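Local coordinates for Lmo0651 protein (Listeria monocytogenes serovar 1/2a, PDB 6EP3), which probably binds DNA as a GntR-family transcription factor, controlling expression of the Agr system and mediating virulence, at residues Cys73-Ile87 with Ile156-Met169. Sequence-based numbering, arbitrary orientation.
Sequences CIVDADRYVQLMETI and IFFQMVHFSDGINM. With SO4 (sulfate ion), chain Q; EDO (1,2-ethanediol), chain L.
With CG turned opposite its backbone N (chi1 -163°), Tyr80 brings its ring to Met160, whose extended CB-CG bond carries SD over one ring face, 3.9 Å from the Tyr80 centroid: a Met-aromatic contact. At the edge of the same ring, Ser164 OG lies 3.2 Å from Tyr80 CE1. That hydroxyl donates to Met160 O and accepts from Gly166 N, forming an ST turn. A bend at the last torsion of Met160 sends CE to meet Ile87 CD1 tip to tip at 3.6 Å, while Ile156 CG2 slides past Ile87 and its CD1 touches Thr86 CG2; Thr86 OG1 itself bonds to Gln149 of the second subunit. The axes of 77-87 and 156-163 run nearly antiparallel (157°), 10.8 Å apart at closest approach. At the other end Cys73 CB sits 4.0 Å from the Phe163 ring centroid and 6° off the normal, a CH-pi contact, with His162 CB on the opposite face, offset toward the rim. Val75 N donates to Phe163 O (3.0 Å), tying the linker backbone to Phe163. Ile59, from the DNA-binding part, packs on both Cys73 and Phe163, evidence of a joint between the winged-helix domain and the all-helical FCD domain of a FadR-like GntR regulator.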
ATOM      1  N   CYS B  73     -14.279   5.463  -4.233  1.00 70.05           N
ATOM      2  CA  CYS B  73     -13.352   5.972  -3.235  1.00 74.13           C
ATOM      3  C   CYS B  73     -14.023   6.464  -1.964  1.00 79.27           C
ATOM      4  O   CYS B  73     -13.328   6.676  -0.966  1.00 85.66           O
ATOM      5  CB  CYS B  73     -12.513   7.117  -3.819  1.00 79.93           C
ATOM      6  SG  CYS B  73     -11.306   6.587  -5.031  1.00 91.11           S
ATOM      7  N   ILE B  74     -15.343   6.650  -1.965  1.00 78.92           N
ATOM      8  CA  ILE B  74     -16.007   7.173  -0.780  1.00 79.61           C
ATOM      9  C   ILE B  74     -15.955   6.124   0.322  1.00 74.31           C
ATOM     10  O   ILE B  74     -16.122   4.921   0.078  1.00 74.58           O
ATOM     11  CB  ILE B  74     -17.449   7.609  -1.102  1.00 85.20           C
ATOM     12  CG1 ILE B  74     -17.971   8.544  -0.012  1.00 84.51           C
ATOM     13  CG2 ILE B  74     -18.371   6.413  -1.293  1.00 89.31           C
ATOM     14  CD1 ILE B  74     -17.252   9.877   0.032  1.00 84.41           C
ATOM     15  N   VAL B  75     -15.667   6.572   1.537  1.00 66.09           N
ATOM     16  CA  VAL B  75     -15.389   5.686   2.657  1.00 59.78           C
ATOM     17  C   VAL B  75     -16.495   5.862   3.685  1.00 64.72           C
ATOM     18  O   VAL B  75     -16.568   6.893   4.364  1.00 72.01           O
ATOM     19  CB  VAL B  75     -14.012   5.980   3.269  1.00 56.59           C
ATOM     20  CG1 VAL B  75     -13.771   5.115   4.490  1.00 54.66           C
ATOM     21  CG2 VAL B  75     -12.919   5.775   2.229  1.00 55.51           C
ATOM     22  N   ASP B  76     -17.348   4.848   3.807  1.00 59.77           N
ATOM     23  CA  ASP B  76     -18.351   4.800   4.857  1.00 57.77           C
ATOM     24  C   ASP B  76     -17.726   4.168   6.100  1.00 60.82           C
ATOM     25  O   ASP B  76     -16.516   3.924   6.156  1.00 59.20           O
ATOM     26  CB  ASP B  76     -19.586   4.043   4.372  1.00 62.61           C
ATOM     27  CG  ASP B  76     -19.301   2.577   4.096  1.00 66.68           C
ATOM     28  OD1 ASP B  76     -18.147   2.241   3.762  1.00 69.95           O
ATOM     29  OD2 ASP B  76     -20.240   1.761   4.198  1.00 69.90           O
ATOM     30  N   ALA B  77     -18.556   3.869   7.103  1.00 51.84           N
ATOM     31  CA  ALA B  77     -18.035   3.368   8.371  1.00 57.59           C
ATOM     32  C   ALA B  77     -17.333   2.023   8.204  1.00 64.93           C
ATOM     33  O   ALA B  77     -16.276   1.794   8.801  1.00 72.06           O
ATOM     34  CB  ALA B  77     -19.160   3.268   9.399  1.00 57.03           C
ATOM     35  N   ASP B  78     -17.906   1.118   7.403  1.00 65.58           N
ATOM     36  CA  ASP B  78     -17.307  -0.207   7.249  1.00 58.17           C
ATOM     37  C   ASP B  78     -15.945  -0.131   6.567  1.00 48.35           C
ATOM     38  O   ASP B  78     -14.989  -0.789   6.998  1.00 55.75           O
ATOM     39  CB  ASP B  78     -18.247  -1.126   6.468  1.00 68.14           C
ATOM     40  CG  ASP B  78     -19.416  -1.610   7.305  1.00 76.80           C
ATOM     41  OD1 ASP B  78     -19.253  -1.748   8.537  1.00 78.04           O
ATOM     42  OD2 ASP B  78     -20.496  -1.859   6.732  1.00 80.68           O
ATOM     43  N   ARG B  79     -15.830   0.674   5.512  1.00 42.52           N
ATOM     44  CA  ARG B  79     -14.536   0.830   4.857  1.00 50.51           C
ATOM     45  C   ARG B  79     -13.546   1.552   5.763  1.00 58.76           C
ATOM     46  O   ARG B  79     -12.352   1.223   5.773  1.00 58.88           O
ATOM     47  CB  ARG B  79     -14.711   1.576   3.538  1.00 45.51           C
ATOM     48  CG  ARG B  79     -15.426   0.751   2.478  1.00 52.25           C
ATOM     49  CD  ARG B  79     -15.701   1.566   1.230  1.00 56.08           C
ATOM     50  NE  ARG B  79     -16.462   0.797   0.251  1.00 67.94           N
ATOM     51  CZ  ARG B  79     -16.708   1.200  -0.992  1.00 78.89           C
ATOM     52  NH1 ARG B  79     -16.252   2.373  -1.415  1.00 80.24           N
ATOM     53  NH2 ARG B  79     -17.413   0.433  -1.811  1.00 77.76           N
ATOM     54  N   TYR B  80     -14.027   2.532   6.536  1.00 50.33           N
ATOM     55  CA  TYR B  80     -13.176   3.187   7.525  1.00 47.50           C
ATOM     56  C   TYR B  80     -12.604   2.174   8.504  1.00 47.03           C
ATOM     57  O   TYR B  80     -11.404   2.189   8.797  1.00 47.65           O
ATOM     58  CB  TYR B  80     -13.974   4.262   8.267  1.00 50.36           C
ATOM     59  CG  TYR B  80     -13.136   5.277   9.016  1.00 56.37           C
ATOM     60  CD1 TYR B  80     -12.630   6.402   8.373  1.00 53.51           C
ATOM     61  CD2 TYR B  80     -12.866   5.119  10.371  1.00 54.38           C
ATOM     62  CE1 TYR B  80     -11.869   7.336   9.059  1.00 53.24           C
ATOM     63  CE2 TYR B  80     -12.106   6.051  11.064  1.00 56.35           C
ATOM     64  CZ  TYR B  80     -11.609   7.154  10.404  1.00 54.79           C
ATOM     65  OH  TYR B  80     -10.854   8.082  11.091  1.00 54.93           O
ATOM     66  N   VAL B  81     -13.446   1.256   8.983  1.00 49.62           N
ATOM     67  CA  VAL B  81     -12.989   0.244   9.926  1.00 49.43           C
ATOM     68  C   VAL B  81     -12.023  -0.728   9.258  1.00 56.15           C
ATOM     69  O   VAL B  81     -11.083  -1.205   9.899  1.00 65.81           O
ATOM     70  CB  VAL B  81     -14.208  -0.467  10.550  1.00 55.60           C
ATOM     71  CG1 VAL B  81     -13.782  -1.654  11.400  1.00 50.55           C
ATOM     72  CG2 VAL B  81     -14.997   0.514  11.398  1.00 62.19           C
ATOM     73  N   GLN B  82     -12.226  -1.040   7.975  1.00 55.90           N
ATOM     74  CA  GLN B  82     -11.279  -1.905   7.264  1.00 52.61           C
ATOM     75  C   GLN B  82      -9.905  -1.247   7.168  1.00 54.14           C
ATOM     76  O   GLN B  82      -8.866  -1.888   7.409  1.00 61.30           O
ATOM     77  CB  GLN B  82     -11.816  -2.241   5.872  1.00 45.50           C
ATOM     78  CG  GLN B  82     -12.988  -3.216   5.885  1.00 50.31           C
ATOM     79  CD  GLN B  82     -13.555  -3.481   4.504  1.00 55.56           C
ATOM     80  OE1 GLN B  82     -13.417  -2.668   3.595  1.00 65.69           O
ATOM     81  NE2 GLN B  82     -14.208  -4.622   4.347  1.00 61.32           N
ATOM     82  N   LEU B  83      -9.883   0.034   6.795  1.00 49.24           N
ATOM     83  CA  LEU B  83      -8.638   0.795   6.785  1.00 52.40           C
ATOM     84  C   LEU B  83      -7.991   0.802   8.167  1.00 44.12           C
ATOM     85  O   LEU B  83      -6.769   0.646   8.293  1.00 46.90           O
ATOM     86  CB  LEU B  83      -8.901   2.223   6.304  1.00 42.52           C
ATOM     87  CG  LEU B  83      -9.502   2.287   4.898  1.00 52.30           C
ATOM     88  CD1 LEU B  83      -9.815   3.721   4.482  1.00 42.04           C
ATOM     89  CD2 LEU B  83      -8.576   1.620   3.885  1.00 44.02           C
ATOM     90  N   MET B  84      -8.805   0.958   9.216  1.00 48.93           N
ATOM     91  CA  MET B  84      -8.249   0.992  10.565  1.00 50.61           C
ATOM     92  C   MET B  84      -7.705  -0.369  10.985  1.00 43.35           C
ATOM     93  O   MET B  84      -6.707  -0.438  11.709  1.00 42.95           O
ATOM     94  CB  MET B  84      -9.309   1.475  11.550  1.00 44.44           C
ATOM     95  CG  MET B  84      -9.164   2.940  11.911  1.00 69.37           C
ATOM     96  SD  MET B  84     -10.018   3.373  13.432  1.00 76.78           S
ATOM     97  CE  MET B  84     -11.642   2.712  13.103  1.00 64.60           C
ATOM     98  N   GLU B  85      -8.325  -1.456  10.528  1.00 47.81           N
ATOM     99  CA  GLU B  85      -7.777  -2.780  10.799  1.00 56.72           C
ATOM    100  C   GLU B  85      -6.416  -2.946  10.137  1.00 56.15           C
ATOM    101  O   GLU B  85      -5.485  -3.506  10.735  1.00 51.88           O
ATOM    102  CB  GLU B  85      -8.747  -3.862  10.326  1.00 60.35           C
ATOM    103  CG  GLU B  85     -10.057  -3.895  11.094  1.00 66.85           C
ATOM    104  CD  GLU B  85     -11.061  -4.864  10.500  1.00 75.38           C
ATOM    105  OE1 GLU B  85     -12.059  -5.176  11.184  1.00 76.42           O
ATOM    106  OE2 GLU B  85     -10.858  -5.311   9.350  1.00 77.05           O
ATOM    107  N   THR B  86      -6.278  -2.463   8.900  1.00 46.00           N
ATOM    108  CA  THR B  86      -4.965  -2.486   8.261  1.00 57.10           C
ATOM    109  C   THR B  86      -3.947  -1.701   9.082  1.00 56.16           C
ATOM    110  O   THR B  86      -2.839  -2.188   9.372  1.00 51.87           O
ATOM    111  CB  THR B  86      -5.062  -1.938   6.837  1.00 56.84           C
ATOM    112  OG1 THR B  86      -5.943  -2.768   6.064  1.00 57.77           O
ATOM    113  CG2 THR B  86      -3.688  -1.892   6.182  1.00 41.25           C
ATOM    114  N   ILE B  87      -4.324  -0.486   9.488  1.00 58.00           N
ATOM    115  CA  ILE B  87      -3.437   0.344  10.298  1.00 46.80           C
ATOM    116  C   ILE B  87      -3.026  -0.392  11.565  1.00 47.97           C
ATOM    117  O   ILE B  87      -1.851  -0.384  11.951  1.00 48.32           O
ATOM    118  CB  ILE B  87      -4.117   1.686  10.618  1.00 52.00           C
ATOM    119  CG1 ILE B  87      -4.305   2.503   9.340  1.00 52.50           C
ATOM    120  CG2 ILE B  87      -3.313   2.473  11.643  1.00 44.85           C
ATOM    121  CD1 ILE B  87      -5.195   3.700   9.512  1.00 55.88           C
ATOM    122  N   ILE B 156      -3.136   5.384   3.125  1.00 49.41           N
ATOM    123  CA  ILE B 156      -4.390   5.131   3.835  1.00 47.31           C
ATOM    124  C   ILE B 156      -4.883   6.395   4.531  1.00 60.96           C
ATOM    125  O   ILE B 156      -6.079   6.718   4.498  1.00 61.98           O
ATOM    126  CB  ILE B 156      -4.216   3.984   4.843  1.00 48.13           C
ATOM    127  CG1 ILE B 156      -4.088   2.642   4.124  1.00 39.80           C
ATOM    128  CG2 ILE B 156      -5.373   3.972   5.832  1.00 40.45           C
ATOM    129  CD1 ILE B 156      -3.910   1.492   5.079  1.00 35.51           C
ATOM    130  N   PHE B 157      -3.976   7.110   5.203  1.00 59.43           N
ATOM    131  CA  PHE B 157      -4.354   8.333   5.903  1.00 58.61           C
ATOM    132  C   PHE B 157      -4.855   9.381   4.923  1.00 56.37           C
ATOM    133  O   PHE B 157      -5.818  10.104   5.207  1.00 44.41           O
ATOM    134  CB  PHE B 157      -3.160   8.881   6.690  1.00 43.41           C
ATOM    135  CG  PHE B 157      -2.885   8.153   7.974  1.00 43.96           C
ATOM    136  CD1 PHE B 157      -3.918   7.617   8.718  1.00 38.59           C
ATOM    137  CD2 PHE B 157      -1.589   8.026   8.449  1.00 48.76           C
ATOM    138  CE1 PHE B 157      -3.672   6.952   9.908  1.00 43.90           C
ATOM    139  CE2 PHE B 157      -1.333   7.366   9.639  1.00 49.35           C
ATOM    140  CZ  PHE B 157      -2.377   6.829  10.369  1.00 49.47           C
ATOM    141  N   PHE B 158      -4.206   9.478   3.763  1.00 56.32           N
ATOM    142  CA  PHE B 158      -4.667  10.391   2.725  1.00 57.67           C
ATOM    143  C   PHE B 158      -6.098  10.071   2.326  1.00 61.28           C
ATOM    144  O   PHE B 158      -6.960  10.961   2.253  1.00 68.80           O
ATOM    145  CB  PHE B 158      -3.741  10.310   1.511  1.00 52.05           C
ATOM    146  CG  PHE B 158      -4.169  11.179   0.366  1.00 56.41           C
ATOM    147  CD1 PHE B 158      -4.992  10.684  -0.631  1.00 66.21           C
ATOM    148  CD2 PHE B 158      -3.742  12.495   0.287  1.00 59.13           C
ATOM    149  CE1 PHE B 158      -5.385  11.487  -1.682  1.00 62.90           C
ATOM    150  CE2 PHE B 158      -4.131  13.303  -0.764  1.00 58.26           C
ATOM    151  CZ  PHE B 158      -4.954  12.799  -1.747  1.00 59.89           C
ATOM    152  N   GLN B 159      -6.363   8.794   2.056  1.00 56.32           N
ATOM    153  CA  GLN B 159      -7.699   8.394   1.635  1.00 62.76           C
ATOM    154  C   GLN B 159      -8.729   8.681   2.722  1.00 55.10           C
ATOM    155  O   GLN B 159      -9.830   9.163   2.433  1.00 55.42           O
ATOM    156  CB  GLN B 159      -7.704   6.913   1.250  1.00 67.72           C
ATOM    157  CG  GLN B 159      -6.954   6.608  -0.044  1.00 84.24           C
ATOM    158  CD  GLN B 159      -7.834   5.955  -1.096  1.00104.79           C
ATOM    159  OE1 GLN B 159      -9.060   6.041  -1.035  1.00108.13           O
ATOM    160  NE2 GLN B 159      -7.209   5.297  -2.067  1.00113.33           N
ATOM    161  N   MET B 160      -8.384   8.421   3.983  1.00 50.37           N
ATOM    162  CA  MET B 160      -9.318   8.706   5.068  1.00 59.15           C
ATOM    163  C   MET B 160      -9.614  10.198   5.160  1.00 70.90           C
ATOM    164  O   MET B 160     -10.783  10.611   5.155  1.00 77.25           O
ATOM    165  CB  MET B 160      -8.778   8.174   6.395  1.00 50.33           C
ATOM    166  CG  MET B 160      -9.158   6.734   6.647  1.00 61.39           C
ATOM    167  SD  MET B 160      -8.710   6.171   8.291  1.00 69.24           S
ATOM    168  CE  MET B 160      -6.980   6.550   8.266  1.00 64.51           C
ATOM    169  N   VAL B 161      -8.562  11.020   5.186  1.00 62.99           N
ATOM    170  CA  VAL B 161      -8.719  12.466   5.300  1.00 61.71           C
ATOM    171  C   VAL B 161      -9.598  13.000   4.178  1.00 64.18           C
ATOM    172  O   VAL B 161     -10.433  13.891   4.393  1.00 54.86           O
ATOM    173  CB  VAL B 161      -7.335  13.145   5.308  1.00 61.68           C
ATOM    174  CG1 VAL B 161      -7.440  14.605   4.892  1.00 58.44           C
ATOM    175  CG2 VAL B 161      -6.687  13.022   6.679  1.00 67.00           C
ATOM    176  N   HIS B 162      -9.426  12.481   2.962  1.00 63.07           N
ATOM    177  CA  HIS B 162     -10.120  13.091   1.837  1.00 61.14           C
ATOM    178  C   HIS B 162     -11.464  12.456   1.508  1.00 60.85           C
ATOM    179  O   HIS B 162     -12.269  13.095   0.822  1.00 62.04           O
ATOM    180  CB  HIS B 162      -9.222  13.072   0.600  1.00 55.49           C
ATOM    181  CG  HIS B 162      -8.124  14.086   0.652  1.00 57.35           C
ATOM    182  ND1 HIS B 162      -8.338  15.428   0.424  1.00 59.77           N
ATOM    183  CD2 HIS B 162      -6.806  13.959   0.936  1.00 56.63           C
ATOM    184  CE1 HIS B 162      -7.197  16.080   0.547  1.00 61.24           C
ATOM    185  NE2 HIS B 162      -6.251  15.212   0.856  1.00 59.21           N
ATOM    186  N   PHE B 163     -11.756  11.244   1.993  1.00 60.07           N
ATOM    187  CA  PHE B 163     -12.984  10.577   1.582  1.00 62.83           C
ATOM    188  C   PHE B 163     -13.796   9.993   2.734  1.00 60.53           C
ATOM    189  O   PHE B 163     -14.733   9.229   2.474  1.00 60.05           O
ATOM    190  CB  PHE B 163     -12.678   9.459   0.576  1.00 60.25           C
ATOM    191  CG  PHE B 163     -11.963   9.930  -0.658  1.00 64.32           C
ATOM    192  CD1 PHE B 163     -10.614   9.673  -0.834  1.00 67.63           C
ATOM    193  CD2 PHE B 163     -12.643  10.613  -1.651  1.00 67.10           C
ATOM    194  CE1 PHE B 163      -9.953  10.100  -1.974  1.00 71.46           C
ATOM    195  CE2 PHE B 163     -11.986  11.044  -2.791  1.00 67.12           C
ATOM    196  CZ  PHE B 163     -10.640  10.787  -2.951  1.00 66.83           C
ATOM    197  N   SER B 164     -13.488  10.329   3.986  1.00 52.94           N
ATOM    198  CA  SER B 164     -14.295   9.876   5.107  1.00 55.13           C
ATOM    199  C   SER B 164     -14.666  11.076   5.965  1.00 57.65           C
ATOM    200  O   SER B 164     -14.064  12.148   5.867  1.00 56.28           O
ATOM    201  CB  SER B 164     -13.567   8.836   5.966  1.00 57.40           C
ATOM    202  OG  SER B 164     -12.661   9.468   6.853  1.00 64.48           O
ATOM    203  N   ASP B 165     -15.683  10.884   6.802  1.00 64.89           N
ATOM    204  CA  ASP B 165     -16.046  11.846   7.831  1.00 58.78           C
ATOM    205  C   ASP B 165     -15.457  11.480   9.185  1.00 58.24           C
ATOM    206  O   ASP B 165     -15.925  11.980  10.212  1.00 59.62           O
ATOM    207  CB  ASP B 165     -17.568  11.967   7.942  1.00 67.37           C
ATOM    208  CG  ASP B 165     -18.208  12.515   6.682  1.00 81.93           C
ATOM    209  OD1 ASP B 165     -19.087  11.832   6.118  1.00 89.44           O
ATOM    210  OD2 ASP B 165     -17.840  13.631   6.261  1.00 90.22           O
ATOM    211  N   GLY B 166     -14.447  10.607   9.207  1.00 61.65           N
ATOM    212  CA  GLY B 166     -13.873  10.150  10.462  1.00 58.84           C
ATOM    213  C   GLY B 166     -13.288  11.253  11.319  1.00 58.88           C
ATOM    214  O   GLY B 166     -13.146  11.071  12.532  1.00 61.71           O
ATOM    215  N   ILE B 167     -12.955  12.397  10.720  1.00 57.97           N
ATOM    216  CA  ILE B 167     -12.424  13.509  11.501  1.00 60.46           C
ATOM    217  C   ILE B 167     -13.507  14.112  12.387  1.00 67.21           C
ATOM    218  O   ILE B 167     -13.207  14.656  13.456  1.00 73.72           O
ATOM    219  CB  ILE B 167     -11.804  14.566  10.565  1.00 63.14           C
ATOM    220  CG1 ILE B 167     -11.044  15.625  11.366  1.00 61.77           C
ATOM    221  CG2 ILE B 167     -12.876  15.212   9.690  1.00 56.60           C
ATOM    222  CD1 ILE B 167     -10.316  16.634  10.505  1.00 58.38           C
ATOM    223  N   ASN B 168     -14.777  14.009  11.979  1.00 66.40           N
ATOM    224  CA  ASN B 168     -15.871  14.557  12.779  1.00 64.66           C
ATOM    225  C   ASN B 168     -15.913  13.949  14.174  1.00 62.05           C
ATOM    226  O   ASN B 168     -16.376  14.596  15.120  1.00 65.55           O
ATOM    227  CB  ASN B 168     -17.200  14.341  12.057  1.00 58.60           C
ATOM    228  CG  ASN B 168     -17.298  15.134  10.769  1.00 73.23           C
ATOM    229  OD1 ASN B 168     -16.402  15.911  10.437  1.00 78.84           O
ATOM    230  ND2 ASN B 168     -18.382  14.932  10.028  1.00 80.38           N
ATOM    231  N   MET B 169     -15.445  12.709  14.315  1.00 62.40           N
ATOM    232  CA  MET B 169     -15.344  12.073  15.624  1.00 58.44           C
ATOM    233  C   MET B 169     -14.559  12.934  16.606  1.00 62.21           C
ATOM    234  O   MET B 169     -14.905  13.019  17.792  1.00 61.94           O
ATOM    235  CB  MET B 169     -14.691  10.702  15.451  1.00 59.51           C
ATOM    236  CG  MET B 169     -14.376   9.941  16.710  1.00 71.09           C
ATOM    237  SD  MET B 169     -13.410   8.472  16.285  1.00 73.16           S
ATOM    238  CE  MET B 169     -12.384   9.096  14.964  1.00 75.89           C
TER
HETATM  239  S   SO4 Q 306     -17.103  -3.012  -0.163  1.00117.60           S
HETATM  240  O1  SO4 Q 306     -17.881  -3.973   0.615  1.00119.69           O
HETATM  241  O2  SO4 Q 306     -16.627  -3.645  -1.389  1.00115.83           O
HETATM  242  O3  SO4 Q 306     -17.948  -1.869  -0.498  1.00115.17           O
HETATM  243  O4  SO4 Q 306     -15.958  -2.566   0.624  1.00117.42           O
HETATM  244  C1  EDO L 301      -7.062   6.484  13.252  1.00 59.04           C
HETATM  245  O1  EDO L 301      -7.977   6.966  14.241  1.00 60.49           O
HETATM  246  C2  EDO L 301      -7.682   6.677  11.873  1.00 66.65           C
HETATM  247  O2  EDO L 301      -7.975   8.066  11.684  1.00 58.82           O